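Local atomic coordinates of uncharacterized protein (Bacteroides ovatus, PDB entry 3P02), a protein that is of unknown function, built from beta-sheet regions that include an E-set-like part and a BT_3044-like C-terminal part. Residues L239-S253 against T265-Y279. Sequence-based numbering, arbitrary orientation. Where two conformers were deposited one is given.
Sequences LKFNSYSTPTYKVSS and TYIVISDIDFDFVDY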
loop_
_atom_site.group_PDB
_atom_site.type_symbol
_atom_site.label_atom_id
_atom_site.label_comp_id
_atom_site.label_asym_id
_atom_site.label_seq_id
_atom_site.Cartn_x
_atom_site.Cartn_y
_atom_site.Cartn_z
ATOM N N LEU A 239 18.248 -16.112 6.227
ATOM C CA LEU A 239 17.920 -15.385 7.471
ATOM C C LEU A 239 18.228 -16.183 8.727
ATOM O O LEU A 239 18.288 -15.606 9.825
ATOM C CB LEU A 239 16.417 -15.095 7.497
ATOM C CG LEU A 239 15.877 -13.766 7.159
ATOM C CD1 LEU A 239 14.418 -13.664 7.639
ATOM C CD2 LEU A 239 16.683 -12.635 7.791
ATOM N N LYS A 240 18.307 -17.537 8.602
ATOM C CA LYS A 240 18.494 -18.463 9.719
ATOM C C LYS A 240 17.422 -18.146 10.767
ATOM O O LYS A 240 17.708 -18.020 11.958
ATOM C CB LYS A 240 19.929 -18.414 10.291
ATOM C CG LYS A 240 20.964 -18.934 9.297
ATOM C CD LYS A 240 22.366 -18.525 9.711
ATOM C CE LYS A 240 23.422 -18.906 8.705
ATOM N NZ LYS A 240 24.765 -18.415 9.138
ATOM N N PHE A 241 16.187 -17.915 10.272
ATOM C CA PHE A 241 15.052 -17.597 11.135
ATOM C C PHE A 241 14.776 -18.724 12.105
ATOM O O PHE A 241 14.623 -19.874 11.698
ATOM C CB PHE A 241 13.809 -17.336 10.273
ATOM C CG PHE A 241 12.573 -16.947 11.051
ATOM C CD1 PHE A 241 12.279 -15.608 11.297
ATOM C CD2 PHE A 241 11.672 -17.915 11.477
ATOM C CE1 PHE A 241 11.102 -15.249 11.977
ATOM C CE2 PHE A 241 10.512 -17.558 12.190
ATOM C CZ PHE A 241 10.239 -16.230 12.434
ATOM N N ASN A 242 14.681 -18.401 13.398
ATOM C CA ASN A 242 14.391 -19.420 14.403
ATOM C C ASN A 242 13.467 -18.808 15.464
ATOM O O ASN A 242 13.899 -17.992 16.274
ATOM C CB ASN A 242 15.694 -19.959 15.011
ATOM C CG ASN A 242 15.470 -21.092 15.972
ATOM O OD1 ASN A 242 14.472 -21.793 15.901
ATOM N ND2 ASN A 242 16.353 -21.243 16.944
ATOM N N SER A 243 12.203 -19.235 15.471
ATOM C CA SER A 243 11.195 -18.720 16.386
ATOM C C SER A 243 11.093 -19.573 17.643
ATOM O O SER A 243 11.122 -20.816 17.559
ATOM C CB SER A 243 9.837 -18.632 15.687
ATOM O OG SER A 243 8.843 -18.274 16.632
ATOM N N TYR A 244 10.975 -18.916 18.807
ATOM C CA TYR A 244 10.897 -19.591 20.099
ATOM C C TYR A 244 9.477 -19.648 20.649
ATOM O O TYR A 244 9.261 -20.244 21.710
ATOM C CB TYR A 244 11.836 -18.937 21.122
ATOM C CG TYR A 244 13.272 -19.044 20.685
ATOM C CD1 TYR A 244 13.943 -20.258 20.734
ATOM C CD2 TYR A 244 13.955 -17.934 20.195
ATOM C CE1 TYR A 244 15.265 -20.372 20.306
ATOM C CE2 TYR A 244 15.280 -18.029 19.772
ATOM C CZ TYR A 244 15.938 -19.253 19.841
ATOM O OH TYR A 244 17.249 -19.383 19.439
ATOM N N SER A 245 8.522 -18.974 19.979
ATOM C CA SER A 245 7.139 -19.047 20.410
ATOM C C SER A 245 6.212 -18.655 19.311
ATOM O O SER A 245 6.510 -17.733 18.542
ATOM C CB SER A 245 6.858 -18.169 21.627
ATOM O OG SER A 245 7.275 -16.842 21.395
ATOM N N THR A 246 5.073 -19.347 19.239
ATOM C CA THR A 246 4.092 -18.946 18.231
ATOM C C THR A 246 3.376 -17.717 18.773
ATOM O O THR A 246 2.889 -17.706 19.921
ATOM C CB THR A 246 3.120 -20.071 17.857
ATOM O OG1 THR A 246 2.497 -20.512 19.047
ATOM C CG2 THR A 246 3.803 -21.224 17.140
ATOM N N PRO A 247 3.312 -16.629 17.977
ATOM C CA PRO A 247 2.654 -15.420 18.495
ATOM C C PRO A 247 1.153 -15.622 18.708
ATOM O O PRO A 247 0.546 -16.596 18.229
ATOM C CB PRO A 247 2.932 -14.357 17.409
ATOM C CG PRO A 247 4.015 -14.921 16.545
ATOM C CD PRO A 247 3.841 -16.412 16.611
ATOM N N THR A 248 0.554 -14.706 19.487
ATOM C CA THR A 248 -0.890 -14.683 19.749
ATOM C C THR A 248 -1.435 -13.285 19.468
ATOM O O THR A 248 -0.671 -12.311 19.417
ATOM C CB THR A 248 -1.225 -15.081 21.188
ATOM O OG1 THR A 248 -0.670 -14.088 22.068
ATOM C CG2 THR A 248 -0.752 -16.482 21.544
ATOM N N TYR A 249 -2.744 -13.169 19.286
ATOM C CA TYR A 249 -3.311 -11.835 19.115
ATOM C C TYR A 249 -4.678 -11.748 19.729
ATOM O O TYR A 249 -5.360 -12.765 19.957
ATOM C CB TYR A 249 -3.361 -11.374 17.649
ATOM C CG TYR A 249 -4.408 -12.062 16.799
ATOM C CD1 TYR A 249 -4.218 -13.359 16.335
ATOM C CD2 TYR A 249 -5.562 -11.393 16.406
ATOM C CE1 TYR A 249 -5.142 -13.968 15.490
ATOM C CE2 TYR A 249 -6.503 -11.999 15.559
ATOM C CZ TYR A 249 -6.291 -13.292 15.117
ATOM O OH TYR A 249 -7.231 -13.922 14.336
ATOM N N LYS A 250 -5.069 -10.503 19.995
ATOM C CA LYS A 250 -6.390 -10.151 20.481
ATOM C C LYS A 250 -6.900 -9.017 19.635
ATOM O O LYS A 250 -6.122 -8.150 19.203
ATOM C CB LYS A 250 -6.364 -9.749 21.957
ATOM C CG LYS A 250 -6.057 -10.891 22.921
ATOM C CD LYS A 250 -6.267 -10.459 24.383
ATOM C CE LYS A 250 -7.721 -10.505 24.796
ATOM N NZ LYS A 250 -7.926 -9.992 26.177
ATOM N N VAL A 251 -8.189 -9.054 19.354
ATOM C CA VAL A 251 -8.879 -8.031 18.562
ATOM C C VAL A 251 -10.026 -7.544 19.393
ATOM O O VAL A 251 -10.822 -8.370 19.852
ATOM C CB VAL A 251 -9.384 -8.510 17.173
ATOM C CG1 VAL A 251 -10.120 -7.386 16.445
ATOM C CG2 VAL A 251 -8.267 -9.021 16.302
ATOM N N SER A 252 -10.176 -6.225 19.540
ATOM C CA SER A 252 -11.306 -5.630 20.268
ATOM C C SER A 252 -11.659 -4.303 19.649
ATOM O O SER A 252 -10.831 -3.685 18.974
ATOM C CB SER A 252 -10.974 -5.421 21.746
ATOM O OG SER A 252 -9.787 -4.653 21.872
ATOM N N SER A 253 -12.891 -3.878 19.854
ATOM C CA SER A 253 -13.374 -2.602 19.349
ATOM C C SER A 253 -14.265 -1.993 20.366
ATOM O O SER A 253 -14.880 -2.715 21.162
ATOM C CB SER A 253 -14.164 -2.779 18.047
ATOM O OG SER A 253 -13.336 -3.148 16.956
ATOM N N THR A 265 -10.629 0.424 16.889
ATOM C CA THR A 265 -10.353 -0.998 16.710
ATOM C C THR A 265 -8.910 -1.262 17.098
ATOM O O THR A 265 -7.989 -0.630 16.554
ATOM C CB THR A 265 -10.670 -1.460 15.289
ATOM O OG1 THR A 265 -12.090 -1.369 15.120
ATOM C CG2 THR A 265 -10.213 -2.904 15.035
ATOM N N TYR A 266 -8.707 -2.223 18.018
ATOM C CA TYR A 266 -7.364 -2.557 18.513
ATOM C C TYR A 266 -6.976 -3.961 18.153
ATOM O O TYR A 266 -7.786 -4.884 18.288
ATOM C CB TYR A 266 -7.317 -2.411 20.060
ATOM C CG TYR A 266 -7.942 -1.139 20.581
ATOM C CD1 TYR A 266 -7.273 0.082 20.486
ATOM C CD2 TYR A 266 -9.200 -1.151 21.179
ATOM C CE1 TYR A 266 -7.850 1.262 20.966
ATOM C CE2 TYR A 266 -9.775 0.017 21.680
ATOM C CZ TYR A 266 -9.090 1.216 21.586
ATOM O OH TYR A 266 -9.679 2.359 22.066
ATOM N N ILE A 267 -5.744 -4.128 17.646
ATOM C CA ILE A 267 -5.173 -5.446 17.403
ATOM C C ILE A 267 -3.879 -5.455 18.162
ATOM O O ILE A 267 -3.042 -4.569 17.951
ATOM C CB ILE A 267 -4.991 -5.825 15.919
ATOM C CG1 ILE A 267 -6.340 -5.743 15.192
ATOM C CG2 ILE A 267 -4.414 -7.269 15.798
ATOM C CD1 ILE A 267 -6.216 -5.865 13.664
ATOM N N VAL A 268 -3.701 -6.430 19.049
ATOM C CA VAL A 268 -2.462 -6.504 19.809
ATOM C C VAL A 268 -1.868 -7.879 19.570
ATOM O O VAL A 268 -2.538 -8.878 19.796
ATOM C CB VAL A 268 -2.638 -6.198 21.318
ATOM C CG1 VAL A 268 -1.292 -6.269 22.043
ATOM C CG2 VAL A 268 -3.289 -4.826 21.534
ATOM N N ILE A 269 -0.634 -7.917 19.061
ATOM C CA ILE A 269 0.117 -9.152 18.791
ATOM C C ILE A 269 1.147 -9.316 19.896
ATOM O O ILE A 269 1.900 -8.382 20.168
ATOM C CB ILE A 269 0.794 -9.113 17.389
ATOM C CG1 ILE A 269 -0.234 -8.828 16.235
ATOM C CG2 ILE A 269 1.623 -10.368 17.131
ATOM C CD1 ILE A 269 0.422 -8.386 14.936
ATOM N N SER A 270 1.224 -10.504 20.486
ATOM C CA SER A 270 2.186 -10.766 21.554
ATOM C C SER A 270 2.960 -12.040 21.292
ATOM O O SER A 270 2.690 -12.741 20.311
ATOM C CB SER A 270 1.481 -10.866 22.910
ATOM O OG SER A 270 0.744 -9.695 23.229
ATOM N N ASP A 271 3.966 -12.311 22.127
ATOM C CA ASP A 271 4.713 -13.564 22.081
ATOM C C ASP A 271 5.514 -13.752 20.782
ATOM O O ASP A 271 5.693 -14.871 20.305
ATOM C CB ASP A 271 3.796 -14.784 22.338
ATOM C CG ASP A 271 3.057 -14.721 23.647
ATOM O OD1 ASP A 271 3.665 -14.302 24.649
ATOM O OD2 ASP A 271 1.854 -14.975 23.643
ATOM N N ILE A 272 6.036 -12.652 20.244
ATOM C CA ILE A 272 6.987 -12.728 19.126
ATOM C C ILE A 272 8.365 -12.901 19.759
ATOM O O ILE A 272 8.722 -12.141 20.657
ATOM C CB ILE A 272 6.939 -11.471 18.237
ATOM C CG1 ILE A 272 5.521 -11.303 17.638
ATOM C CG2 ILE A 272 8.002 -11.577 17.108
ATOM C CD1 ILE A 272 5.317 -9.879 16.926
ATOM N N ASP A 273 9.127 -13.873 19.286
ATOM C CA ASP A 273 10.482 -14.103 19.800
ATOM C C ASP A 273 11.229 -14.931 18.776
ATOM O O ASP A 273 10.984 -16.131 18.661
ATOM C CB ASP A 273 10.463 -14.796 21.180
ATOM C CG ASP A 273 11.817 -14.913 21.866
ATOM O OD1 ASP A 273 12.856 -14.740 21.180
ATOM O OD2 ASP A 273 11.837 -15.167 23.080
ATOM N N PHE A 274 12.097 -14.278 17.983
ATOM C CA PHE A 274 12.841 -15.041 16.995
ATOM C C PHE A 274 14.220 -14.514 16.770
ATOM O O PHE A 274 14.446 -13.299 16.741
ATOM C CB PHE A 274 12.096 -15.111 15.636
ATOM C CG PHE A 274 11.876 -13.769 14.954
ATOM C CD1 PHE A 274 12.848 -13.228 14.100
ATOM C CD2 PHE A 274 10.726 -13.036 15.181
ATOM C CE1 PHE A 274 12.649 -11.988 13.459
ATOM C CE2 PHE A 274 10.513 -11.816 14.515
ATOM C CZ PHE A 274 11.486 -11.294 13.673
ATOM N N ASP A 275 15.138 -15.445 16.497
ATOM C CA ASP A 275 16.470 -15.108 16.052
ATOM C C ASP A 275 16.475 -14.981 14.532
ATOM O O ASP A 275 15.730 -15.680 13.846
ATOM C CB ASP A 275 17.502 -16.184 16.461
ATOM C CG ASP A 275 17.823 -16.275 17.929
ATOM O OD1 ASP A 275 17.549 -15.283 18.672
ATOM O OD2 ASP A 275 18.429 -17.290 18.331
ATOM N N PHE A 276 17.372 -14.135 14.008
ATOM C CA PHE A 276 17.601 -14.015 12.574
ATOM C C PHE A 276 18.963 -13.427 12.392
ATOM O O PHE A 276 19.521 -12.842 13.325
ATOM C CB PHE A 276 16.529 -13.182 11.859
ATOM C CG PHE A 276 16.708 -11.706 12.072
ATOM C CD1 PHE A 276 16.248 -11.090 13.239
ATOM C CD2 PHE A 276 17.360 -10.922 11.110
ATOM C CE1 PHE A 276 16.476 -9.729 13.452
ATOM C CE2 PHE A 276 17.610 -9.571 11.340
ATOM C CZ PHE A 276 17.153 -8.977 12.499
ATOM N N VAL A 277 19.489 -13.543 11.176
ATOM C CA VAL A 277 20.807 -13.026 10.867
ATOM C C VAL A 277 20.700 -11.885 9.851
ATOM O O VAL A 277 19.965 -12.021 8.855
ATOM C CB VAL A 277 21.678 -14.196 10.316
ATOM C CG1 VAL A 277 23.030 -13.707 9.812
ATOM C CG2 VAL A 277 21.861 -15.291 11.366
ATOM N N ASP A 278 21.452 -10.813 10.075
ATOM C CA ASP A 278 21.590 -9.728 9.128
ATOM C C ASP A 278 22.902 -10.037 8.400
ATOM O O ASP A 278 23.986 -9.883 8.983
ATOM C CB ASP A 278 21.616 -8.371 9.829
ATOM C CG ASP A 278 21.867 -7.208 8.887
ATOM O OD1 ASP A 278 22.401 -7.442 7.752
ATOM O OD2 ASP A 278 21.550 -6.063 9.269
ATOM N N TYR A 279 22.820 -10.550 7.170
ATOM C CA TYR A 279 24.023 -10.948 6.439
ATOM C C TYR A 279 24.343 -9.959 5.305
ATOM O O TYR A 279 25.143 -10.276 4.425
ATOM C CB TYR A 279 23.839 -12.399 5.900
ATOM C CG TYR A 279 22.696 -12.545 4.911
ATOM C CD1 TYR A 279 21.381 -12.702 5.349
ATOM C CD2 TYR A 279 22.934 -12.557 3.533
ATOM C CE1 TYR A 279 20.327 -12.795 4.445
ATOM C CE2 TYR A 279 21.893 -12.699 2.623
ATOM C CZ TYR A 279 20.590 -12.826 3.083
ATOM O OH TYR A 279 19.547 -12.943 2.188
HETATM O O HOH W 1 18.982 -19.204 16.530
HETATM O O HOH W 2 7.928 -15.632 17.492
#
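Phe-241 sets CE1 over one face of the Phe-274 ring, 3.4 Å from its CG and displaced from the ring centre, with the two planes at 31°. The Tyr-244 ring instead meets carboxylates at its edge: Asp-273 OD1 lies 3.5 Å from CD2, and Asp-275 OD2 accepts a 2.6 Å hydrogen bond from the hydroxyl OH, reached from above the carboxylate plane, which stands 79° to the ring. With CG anti to the carbonyl carbon (chi1 -62°), Tyr-244 can lean across both aspartates, whose OD1 atoms share Asn-290 ND2 on the next strand, and Asp-273 OD2 makes a salt bridge with Lys-292. An alanine in place of Asp-275 would probably leave the Tyr-244 hydroxyl without its acceptor and the ring freer to swing. Between the two ladders, Ser-245 OG donates to Asp-271 O (2.8 Å), while a water bonds Ser-245 O and Asp-273 N. Beyond, Thr-248 to Ser-252 pair regularly with Tyr-266 to Ser-270, and Val-251 CG2 rests 4.0 Å from Ile-267 CG1, the two side chains running alongside each other. Here, then, is a long antiparallel beta hairpin, interrupted by a loop that shifts its register by one residue, inside the large antiparallel sheet of the BT_3044-like C-terminal region.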